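Local coordinates for putative gamma-glutamylcyclotransferase YkqA (PDB 2QIK), which is a putative gamma-glutamylcyclotransferase that would probably release the gamma-glutamyl group of its substrates as 5-oxoproline, at residues A[86-91]-A[178-183]; A[126-131]-A[191-196]; A[166-171]-A[235-240]. All blocks are in the same frame, centred on the assembly; numbering follows the deposited sequence.

Contact 1: A[86-91]-A[178-183]; sequences ETDVGI and DMLEDG
D88 closes on L180 and E181, and this is the tight part of the contact. Its OD2 takes the backbone N-H of E181 at 2.8 Å, and the bond is nearly straight (171° at the hydrogen), using the lone pair that points away from OD1. The CB of D88 points toward 178-183, and chi1 (-73°) puts CG anti to the carbonyl carbon. The branch CD1 of L180 lies 3.6 Å from D88 CB and also touches CG, the two side chains lying alongside and pointing opposite ways. Water 2 donates to both D88 OD2 and M179 O, so OD2 is gripped by two donors.

The V89 side is looser: CG1 meets E181 O at 3.7 Å and little else, and V89 is exposed. T87 OG1 accepts from V89 N at 3.1 Å in an ST turn and donates to G90 O. Water 1 accepts from D88 N and reaches E181 OE1, whose carboxylate is bound by the backbone N-H groups of E29 and Q30.

The contact thus brings the turn between strands 79-87 and 90-98 against the end of strand 174-180, with strand 25-34 beside it and strand 164-171 touching L180 through R166.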
loop_
_atom_site.group_PDB
_atom_site.type_symbol
_atom_site.label_atom_id
_atom_site.label_comp_id
_atom_site.label_asym_id
_atom_site.label_seq_id
_atom_site.Cartn_x
_atom_site.Cartn_y
_atom_site.Cartn_z
ATOM N N GLU A 86 4.272 4.294 12.662
ATOM C CA GLU A 86 4.264 5.381 11.713
ATOM C C GLU A 86 3.105 5.157 10.723
ATOM O O GLU A 86 2.919 4.061 10.199
ATOM C CB GLU A 86 5.586 5.396 10.928
ATOM C CG GLU A 86 6.856 5.711 11.742
ATOM C CD GLU A 86 8.205 5.449 11.084
ATOM O OE1 GLU A 86 8.255 5.508 9.895
ATOM O OE2 GLU A 86 9.306 5.340 11.816
ATOM N N THR A 87 2.325 6.175 10.482
ATOM C CA THR A 87 1.196 6.177 9.545
ATOM C C THR A 87 1.248 7.379 8.672
ATOM O O THR A 87 2.062 8.285 8.898
ATOM C CB THR A 87 -0.154 6.125 10.255
ATOM O OG1 THR A 87 -0.549 7.442 10.717
ATOM C CG2 THR A 87 -0.179 5.103 11.435
ATOM N N ASP A 88 0.368 7.445 7.678
ATOM C CA ASP A 88 0.378 8.628 6.806
ATOM C C ASP A 88 -0.084 9.891 7.525
ATOM O O ASP A 88 0.082 10.984 6.943
ATOM C CB ASP A 88 -0.490 8.381 5.591
ATOM C CG ASP A 88 0.106 7.442 4.594
ATOM O OD1 ASP A 88 1.198 6.880 4.812
ATOM O OD2 ASP A 88 -0.550 7.196 3.556
ATOM N N VAL A 89 -0.692 9.770 8.718
ATOM C CA VAL A 89 -1.155 10.900 9.460
ATOM C C VAL A 89 -0.604 10.987 10.881
ATOM O O VAL A 89 -1.091 11.758 11.759
ATOM C CB VAL A 89 -2.658 10.934 9.466
ATOM C CG1 VAL A 89 -3.246 11.066 8.089
ATOM C CG2 VAL A 89 -3.246 9.694 10.215
ATOM N N GLY A 90 0.592 10.618 11.006
ATOM C CA GLY A 90 1.282 10.718 12.238
ATOM C C GLY A 90 1.653 9.423 12.897
ATOM O O GLY A 90 1.333 8.358 12.475
ATOM N N ILE A 91 2.319 9.593 14.038
ATOM C CA ILE A 91 2.829 8.485 14.831
ATOM C C ILE A 91 1.858 8.170 15.897
ATOM O O ILE A 91 1.423 9.074 16.605
ATOM C CB ILE A 91 4.303 8.802 15.247
ATOM C CG1 ILE A 91 5.062 8.889 13.863
ATOM C CG2 ILE A 91 4.841 7.704 16.062
ATOM C CD1 ILE A 91 6.516 9.176 13.870
ATOM N N ASP A 178 1.941 9.581 -5.610
ATOM C CA ASP A 178 1.765 8.808 -4.387
ATOM C C ASP A 178 0.283 8.796 -4.076
ATOM O O ASP A 178 -0.467 9.579 -4.656
ATOM C CB ASP A 178 2.514 9.444 -3.212
ATOM C CG ASP A 178 2.584 8.614 -1.961
ATOM O OD1 ASP A 178 2.504 7.342 -2.028
ATOM O OD2 ASP A 178 2.875 9.215 -0.891
HETATM N N MSE A 179 -0.132 7.935 -3.187
HETATM C CA MSE A 179 -1.436 8.079 -2.546
HETATM C C MSE A 179 -1.277 8.160 -1.048
HETATM O O MSE A 179 -0.600 7.343 -0.449
HETATM C CB MSE A 179 -2.382 6.931 -2.859
HETATM C CG MSE A 179 -2.674 6.802 -4.374
HETATM SE SE MSE A 179 -4.085 5.583 -4.677
HETATM C CE MSE A 179 -3.237 4.028 -4.014
ATOM N N LEU A 180 -1.827 9.204 -0.467
ATOM C CA LEU A 180 -1.756 9.431 0.977
ATOM C C LEU A 180 -3.042 9.001 1.607
ATOM O O LEU A 180 -4.120 9.375 1.128
ATOM C CB LEU A 180 -1.537 10.881 1.273
ATOM C CG LEU A 180 -1.090 11.281 2.684
ATOM C CD1 LEU A 180 0.286 10.739 2.958
ATOM C CD2 LEU A 180 -1.101 12.799 2.858
ATOM N N GLU A 181 -2.982 8.195 2.682
ATOM C CA GLU A 181 -4.199 7.702 3.358
ATOM C C GLU A 181 -4.662 8.784 4.330
ATOM O O GLU A 181 -4.435 8.722 5.528
ATOM C CB GLU A 181 -3.888 6.411 4.087
ATOM C CG GLU A 181 -5.124 5.690 4.557
ATOM C CD GLU A 181 -4.854 4.516 5.439
ATOM O OE1 GLU A 181 -3.691 4.196 5.719
ATOM O OE2 GLU A 181 -5.834 3.838 5.815
ATOM N N ASP A 182 -5.334 9.798 3.779
ATOM C CA ASP A 182 -5.700 11.008 4.493
ATOM C C ASP A 182 -7.185 11.268 4.551
ATOM O O ASP A 182 -7.618 12.356 4.972
ATOM C CB ASP A 182 -4.958 12.221 3.917
ATOM C CG ASP A 182 -5.334 12.561 2.494
ATOM O OD1 ASP A 182 -4.692 13.551 1.956
ATOM O OD2 ASP A 182 -6.280 11.913 1.925
ATOM N N GLY A 183 -7.985 10.300 4.096
ATOM C CA GLY A 183 -9.451 10.366 4.165
ATOM C C GLY A 183 -10.069 10.939 2.917
ATOM O O GLY A 183 -11.275 11.178 2.916
HETATM O O HOH W 1 -1.722 5.504 7.169
HETATM O O HOH W 2 0.806 6.088 1.485
#

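Contact 2: A[126-131]-A[191-196]; sequences NPIYYF and YRIPYS
R192 NE donates to Y129 OH at 2.8 Å, with 161° at the hydrogen and the oxygen only 8° out of the guanidinium plane; NH2 adds a weak bond to the same oxygen. The ring and the guanidinium stand nearly perpendicular, and the arginine chain, bent at chi3 (-66°), runs beside the tyrosine. NH1 forms a salt bridge with D153, giving the guanidinium a second anchor.

Four backbone bonds join the antiparallel strands. I128 and I193 form a hydrogen-bonded pair, N to O at 2.8 Å from I128 and 2.9 Å in return from I193; Y130 and Y191 form the next, with Y129 and R192 as the non-hydrogen-bonded pair between them.

Packing follows this register. On the face bearing the isoleucines, I128 CB meets I193 CG1 at 3.6 Å, and I193 CD1 reaches Y130 CB at 3.9 Å. Y130 and Y191 lie side by side, CD2 to CD2 at 3.8 Å, while P127 CB rests 3.8 Å from CG of R192, whose side chain shares the other face with Y129.

Strand 185-193 lies between 128-132 and 154-161. Strand 128-132 is in turn backbone-bonded to 224-234 at L230, and helix 115-122 touches I128 and Y195.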
loop_
_atom_site.group_PDB
_atom_site.type_symbol
_atom_site.label_atom_id
_atom_site.label_comp_id
_atom_site.label_asym_id
_atom_site.label_seq_id
_atom_site.Cartn_x
_atom_site.Cartn_y
_atom_site.Cartn_z
ATOM N N ASN A 126 -1.191 -15.413 -9.103
ATOM C CA ASN A 126 -1.426 -15.233 -10.544
ATOM C C ASN A 126 -2.920 -15.424 -10.806
ATOM O O ASN A 126 -3.428 -16.481 -10.479
ATOM C CB ASN A 126 -0.600 -16.301 -11.338
ATOM C CG ASN A 126 -0.547 -16.077 -12.829
ATOM O OD1 ASN A 126 -0.588 -17.107 -13.632
ATOM N ND2 ASN A 126 -0.389 -14.912 -13.241
ATOM N N PRO A 127 -3.630 -14.441 -11.349
ATOM C CA PRO A 127 -3.137 -13.141 -11.732
ATOM C C PRO A 127 -2.930 -12.220 -10.529
ATOM O O PRO A 127 -3.305 -12.546 -9.405
ATOM C CB PRO A 127 -4.299 -12.587 -12.554
ATOM C CG PRO A 127 -5.487 -13.196 -11.955
ATOM C CD PRO A 127 -5.077 -14.605 -11.615
ATOM N N ILE A 128 -2.369 -11.059 -10.805
ATOM C CA ILE A 128 -2.259 -9.955 -9.905
ATOM C C ILE A 128 -3.276 -8.872 -10.378
ATOM O O ILE A 128 -3.274 -8.588 -11.581
ATOM C CB ILE A 128 -0.838 -9.404 -10.025
ATOM C CG1 ILE A 128 0.207 -10.438 -9.545
ATOM C CG2 ILE A 128 -0.670 -8.096 -9.262
ATOM C CD1 ILE A 128 0.098 -10.841 -8.052
ATOM N N TYR A 129 -4.043 -8.267 -9.458
ATOM C CA TYR A 129 -4.855 -7.096 -9.791
ATOM C C TYR A 129 -4.009 -5.914 -9.301
ATOM O O TYR A 129 -3.778 -5.727 -8.114
ATOM C CB TYR A 129 -6.195 -7.208 -9.085
ATOM C CG TYR A 129 -7.034 -8.234 -9.795
ATOM C CD1 TYR A 129 -7.689 -7.899 -10.978
ATOM C CD2 TYR A 129 -7.097 -9.542 -9.370
ATOM C CE1 TYR A 129 -8.423 -8.841 -11.688
ATOM C CE2 TYR A 129 -7.776 -10.486 -10.090
ATOM C CZ TYR A 129 -8.453 -10.152 -11.207
ATOM O OH TYR A 129 -9.144 -11.112 -11.916
ATOM N N TYR A 130 -3.536 -5.127 -10.251
ATOM C CA TYR A 130 -2.590 -4.035 -10.077
ATOM C C TYR A 130 -3.300 -2.698 -10.275
ATOM O O TYR A 130 -3.849 -2.418 -11.348
ATOM C CB TYR A 130 -1.414 -4.160 -11.041
ATOM C CG TYR A 130 -0.524 -2.935 -11.086
ATOM C CD1 TYR A 130 -0.000 -2.405 -9.942
ATOM C CD2 TYR A 130 -0.281 -2.302 -12.270
ATOM C CE1 TYR A 130 0.704 -1.226 -9.961
ATOM C CE2 TYR A 130 0.465 -1.119 -12.332
ATOM C CZ TYR A 130 0.942 -0.589 -11.146
ATOM O OH TYR A 130 1.618 0.605 -11.169
ATOM N N PHE A 131 -3.286 -1.874 -9.217
ATOM C CA PHE A 131 -3.954 -0.548 -9.215
ATOM C C PHE A 131 -2.932 0.569 -9.473
ATOM O O PHE A 131 -2.011 0.768 -8.650
ATOM C CB PHE A 131 -4.646 -0.349 -7.897
ATOM C CG PHE A 131 -5.422 0.906 -7.788
ATOM C CD1 PHE A 131 -6.623 1.121 -8.458
ATOM C CD2 PHE A 131 -4.989 1.940 -6.974
ATOM C CE1 PHE A 131 -7.327 2.341 -8.346
ATOM C CE2 PHE A 131 -5.708 3.157 -6.948
ATOM C CZ PHE A 131 -6.841 3.309 -7.573
ATOM N N TYR A 191 -5.576 -3.071 -13.449
ATOM C CA TYR A 191 -5.173 -4.001 -14.475
ATOM C C TYR A 191 -5.146 -5.438 -13.949
ATOM O O TYR A 191 -4.789 -5.675 -12.799
ATOM C CB TYR A 191 -3.766 -3.733 -14.943
ATOM C CG TYR A 191 -3.455 -2.412 -15.605
ATOM C CD1 TYR A 191 -3.630 -2.220 -16.957
ATOM C CD2 TYR A 191 -2.885 -1.407 -14.882
ATOM C CE1 TYR A 191 -3.293 -1.063 -17.573
ATOM C CE2 TYR A 191 -2.530 -0.180 -15.491
ATOM C CZ TYR A 191 -2.713 -0.040 -16.841
ATOM O OH TYR A 191 -2.327 1.130 -17.472
ATOM N N ARG A 192 -5.551 -6.407 -14.765
ATOM C CA ARG A 192 -5.309 -7.832 -14.476
ATOM C C ARG A 192 -4.007 -8.209 -15.208
ATOM O O ARG A 192 -3.946 -8.130 -16.442
ATOM C CB ARG A 192 -6.444 -8.670 -15.018
ATOM C CG ARG A 192 -6.335 -10.148 -14.716
ATOM C CD ARG A 192 -7.424 -10.951 -15.286
ATOM N NE ARG A 192 -8.637 -10.594 -14.656
ATOM C CZ ARG A 192 -9.592 -9.784 -15.140
ATOM N NH1 ARG A 192 -9.497 -9.265 -16.362
ATOM N NH2 ARG A 192 -10.658 -9.507 -14.400
ATOM N N ILE A 193 -2.981 -8.553 -14.443
ATOM C CA ILE A 193 -1.663 -8.851 -15.010
ATOM C C ILE A 193 -1.185 -10.243 -14.563
ATOM O O ILE A 193 -1.550 -10.704 -13.472
ATOM C CB ILE A 193 -0.638 -7.782 -14.661
ATOM C CG1 ILE A 193 -0.229 -7.831 -13.160
ATOM C CG2 ILE A 193 -1.081 -6.380 -15.028
ATOM C CD1 ILE A 193 0.834 -6.793 -12.791
ATOM N N PRO A 194 -0.345 -10.898 -15.350
ATOM C CA PRO A 194 0.266 -12.105 -14.887
ATOM C C PRO A 194 1.322 -11.795 -13.823
ATOM O O PRO A 194 1.952 -10.760 -13.844
ATOM C CB PRO A 194 0.885 -12.742 -16.161
ATOM C CG PRO A 194 0.238 -11.985 -17.310
ATOM C CD PRO A 194 0.018 -10.591 -16.740
ATOM N N TYR A 195 1.553 -12.779 -12.965
ATOM C CA TYR A 195 2.670 -12.754 -12.023
ATOM C C TYR A 195 3.999 -12.351 -12.723
ATOM O O TYR A 195 4.839 -11.677 -12.136
ATOM C CB TYR A 195 2.798 -14.086 -11.353
ATOM C CG TYR A 195 3.873 -14.103 -10.298
ATOM C CD1 TYR A 195 3.755 -13.432 -9.115
ATOM C CD2 TYR A 195 5.039 -14.854 -10.480
ATOM C CE1 TYR A 195 4.740 -13.436 -8.166
ATOM C CE2 TYR A 195 6.036 -14.868 -9.531
ATOM C CZ TYR A 195 5.864 -14.181 -8.372
ATOM O OH TYR A 195 6.885 -14.233 -7.429
ATOM N N SER A 196 4.210 -12.821 -13.934
ATOM C CA SER A 196 5.412 -12.596 -14.631
ATOM C C SER A 196 5.652 -11.128 -14.976
ATOM O O SER A 196 6.780 -10.776 -15.361
ATOM C CB SER A 196 5.498 -13.393 -15.904
ATOM O OG SER A 196 4.480 -13.003 -16.794
#

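Contact 3: A[166-171]-A[235-240]; sequences RFTLKR and LQKEAE
E240 puts its carboxylate at the edges of two flat groups, the F167 ring and the R166 guanidinium. OE1 lies in the plane of the ring, 3.7 Å from F167 CD1, and ring and carboxylate are nearly coplanar (11° apart). OE2 stands at the edge of the guanidinium, where NH1 gives it a salt bridge of 2.9 Å; here the two planes are almost perpendicular. With the glutamate chain extended beyond CG, the carboxylate also reaches the strand backbone: F167 N donates to OE1 at 2.8 Å. H270 of helix 261-273 binds OE1 as well, and R166 NE is paired with D182.

An alanine in place of E240 would probably leave R166 NH1 and F167 N without their carboxylate partner and H270 without its mate.

Farther along, E238 N donates to T168 O at 2.8 Å, on a lone pair in the carbonyl plane. T168 OG1 lies 3.9 Å from K237 CG and is hydrogen-bonded to D178, which also forms a salt bridge with K237 NZ. The outer end is a second salt bridge across the contact: K170 NZ meets E238 OE1 at 2.7 Å from above the carboxylate plane, after K170 bends at chi2, chi3 and chi4. Water 4 joins K170 N, Q236 O and E238 OE2, while water 3 spans F167 O and A239 O.

T168 and L169 both face R176 of the adjoining strand, the definition of a classic beta bulge. The arrangement is that of an irregular segment, leading from strand 224-234 toward helix 245-258, fastened across a bulged strand of the two-stranded 164-171/174-180 sheet by one backbone bond, one bond from F167 N to a carboxylate, and two salt bridges.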
loop_
_atom_site.group_PDB
_atom_site.type_symbol
_atom_site.label_atom_id
_atom_site.label_comp_id
_atom_site.label_asym_id
_atom_site.label_seq_id
_atom_site.Cartn_x
_atom_site.Cartn_y
_atom_site.Cartn_z
ATOM N N ARG A 166 -1.329 12.351 -4.397
ATOM C CA ARG A 166 -0.490 13.487 -4.040
ATOM C C ARG A 166 0.921 13.279 -4.520
ATOM O O ARG A 166 1.332 12.163 -4.762
ATOM C CB ARG A 166 -0.496 13.642 -2.530
ATOM C CG ARG A 166 -1.794 14.033 -1.954
ATOM C CD ARG A 166 -1.661 14.543 -0.546
ATOM N NE ARG A 166 -2.957 14.810 0.077
ATOM C CZ ARG A 166 -3.636 15.952 -0.121
ATOM N NH1 ARG A 166 -3.121 16.935 -0.837
ATOM N NH2 ARG A 166 -4.801 16.105 0.430
ATOM N N PHE A 167 1.680 14.351 -4.677
ATOM C CA PHE A 167 2.963 14.333 -5.361
ATOM C C PHE A 167 4.072 14.497 -4.317
ATOM O O PHE A 167 4.603 15.586 -4.137
ATOM C CB PHE A 167 2.956 15.390 -6.462
ATOM C CG PHE A 167 1.992 15.003 -7.509
ATOM C CD1 PHE A 167 0.629 15.175 -7.367
ATOM C CD2 PHE A 167 2.456 14.299 -8.588
ATOM C CE1 PHE A 167 -0.241 14.621 -8.303
ATOM C CE2 PHE A 167 1.615 13.810 -9.537
ATOM C CZ PHE A 167 0.279 13.919 -9.378
ATOM N N THR A 168 4.352 13.393 -3.607
ATOM C CA THR A 168 5.154 13.424 -2.408
ATOM C C THR A 168 6.567 12.859 -2.585
ATOM O O THR A 168 7.353 12.939 -1.633
ATOM C CB THR A 168 4.476 12.616 -1.322
ATOM O OG1 THR A 168 4.500 11.258 -1.717
ATOM C CG2 THR A 168 3.046 13.010 -1.045
ATOM N N LEU A 169 6.903 12.284 -3.731
ATOM C CA LEU A 169 8.275 11.792 -3.974
ATOM C C LEU A 169 9.063 12.927 -4.544
ATOM O O LEU A 169 8.729 13.426 -5.606
ATOM C CB LEU A 169 8.295 10.611 -4.951
ATOM C CG LEU A 169 9.682 10.032 -5.118
ATOM C CD1 LEU A 169 10.109 9.215 -3.993
ATOM C CD2 LEU A 169 9.720 9.193 -6.404
ATOM N N LYS A 170 10.094 13.357 -3.850
ATOM C CA LYS A 170 10.856 14.475 -4.379
ATOM C C LYS A 170 12.048 13.987 -5.222
ATOM O O LYS A 170 12.886 13.202 -4.802
ATOM C CB LYS A 170 11.187 15.405 -3.242
ATOM C CG LYS A 170 12.013 16.609 -3.652
ATOM C CD LYS A 170 13.466 16.190 -3.847
ATOM C CE LYS A 170 14.106 15.433 -2.694
ATOM N NZ LYS A 170 13.967 16.293 -1.492
ATOM N N ARG A 171 12.093 14.515 -6.426
ATOM C CA ARG A 171 13.207 14.286 -7.334
ATOM C C ARG A 171 13.728 15.646 -7.779
ATOM O O ARG A 171 13.136 16.701 -7.561
ATOM C CB ARG A 171 12.771 13.446 -8.545
ATOM C CG ARG A 171 12.250 12.059 -8.212
ATOM C CD ARG A 171 13.121 11.278 -7.342
ATOM N NE ARG A 171 13.296 9.910 -7.821
ATOM C CZ ARG A 171 13.668 8.899 -7.058
ATOM N NH1 ARG A 171 13.845 9.086 -5.768
ATOM N NH2 ARG A 171 13.806 7.685 -7.582
ATOM N N LEU A 235 7.865 5.791 0.049
ATOM C CA LEU A 235 8.450 5.572 1.361
ATOM C C LEU A 235 8.890 6.806 2.089
ATOM O O LEU A 235 8.611 6.941 3.291
ATOM C CB LEU A 235 9.598 4.540 1.230
ATOM C CG LEU A 235 9.085 3.145 1.076
ATOM C CD1 LEU A 235 10.166 2.208 0.486
ATOM C CD2 LEU A 235 8.616 2.602 2.415
ATOM N N GLN A 236 9.535 7.732 1.426
ATOM C CA GLN A 236 9.927 8.981 2.091
ATOM C C GLN A 236 9.095 10.138 1.513
ATOM O O GLN A 236 9.396 10.698 0.439
ATOM C CB GLN A 236 11.376 9.208 1.733
ATOM C CG GLN A 236 12.522 8.341 2.338
ATOM C CD GLN A 236 12.582 6.797 2.099
ATOM O OE1 GLN A 236 12.986 6.200 0.971
ATOM N NE2 GLN A 236 12.330 6.110 3.255
ATOM N N LYS A 237 8.011 10.468 2.201
ATOM C CA LYS A 237 7.055 11.412 1.655
ATOM C C LYS A 237 7.542 12.841 2.016
ATOM O O LYS A 237 7.983 13.052 3.123
ATOM C CB LYS A 237 5.693 11.157 2.246
ATOM C CG LYS A 237 5.134 9.748 1.861
ATOM C CD LYS A 237 3.765 9.572 2.316
ATOM C CE LYS A 237 3.315 8.122 2.407
ATOM N NZ LYS A 237 3.252 7.443 1.101
ATOM N N GLU A 238 7.454 13.741 1.062
ATOM C CA GLU A 238 7.790 15.115 1.265
ATOM C C GLU A 238 6.591 16.000 0.925
ATOM O O GLU A 238 5.601 15.539 0.343
ATOM C CB GLU A 238 9.058 15.422 0.443
ATOM C CG GLU A 238 10.218 14.490 0.819
ATOM C CD GLU A 238 11.731 14.695 0.453
ATOM O OE1 GLU A 238 12.281 15.836 0.571
ATOM O OE2 GLU A 238 12.401 13.608 0.189
ATOM N N ALA A 239 6.631 17.285 1.323
ATOM C CA ALA A 239 5.601 18.239 0.887
ATOM C C ALA A 239 5.507 18.241 -0.628
ATOM O O ALA A 239 6.473 18.089 -1.337
ATOM C CB ALA A 239 5.800 19.616 1.404
ATOM N N GLU A 240 4.290 18.441 -1.118
ATOM C CA GLU A 240 4.036 18.316 -2.542
ATOM C C GLU A 240 4.680 19.452 -3.321
ATOM O O GLU A 240 4.575 20.653 -2.990
ATOM C CB GLU A 240 2.540 18.298 -2.824
ATOM C CG GLU A 240 1.775 17.138 -2.238
ATOM C CD GLU A 240 0.372 17.089 -2.853
ATOM O OE1 GLU A 240 0.189 16.647 -4.032
ATOM O OE2 GLU A 240 -0.617 17.581 -2.180
HETATM O O HOH W 3 7.322 16.343 -3.395
HETATM O O HOH W 4 10.953 11.880 -1.471
HETATM O O HOH W 5 14.604 16.397 1.006
#

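In the fold
Contact 2 is regular sheet pairing and contact 3 joins a strand to a loop; both are partly buried, with four and two buried residues among those that touch, whereas contact 1 is a surface contact. Their chemistry follows: contact 2 combines paired backbone bonds with isoleucine and tyrosine packing, contact 1 depends on a carboxylate and waters, and contact 3 on two salt bridges. Contacts 1 and 3, with centres about 12 Å apart, share the 164-171/174-180 sheet and are joined where D178 OD2 meets K237 NZ at 2.7 Å. Contact 2 lies across the chain's centre from contact 1, yet M179 SE touches F131 CE2 at 3.7 Å; contacts 2 and 3 do not touch.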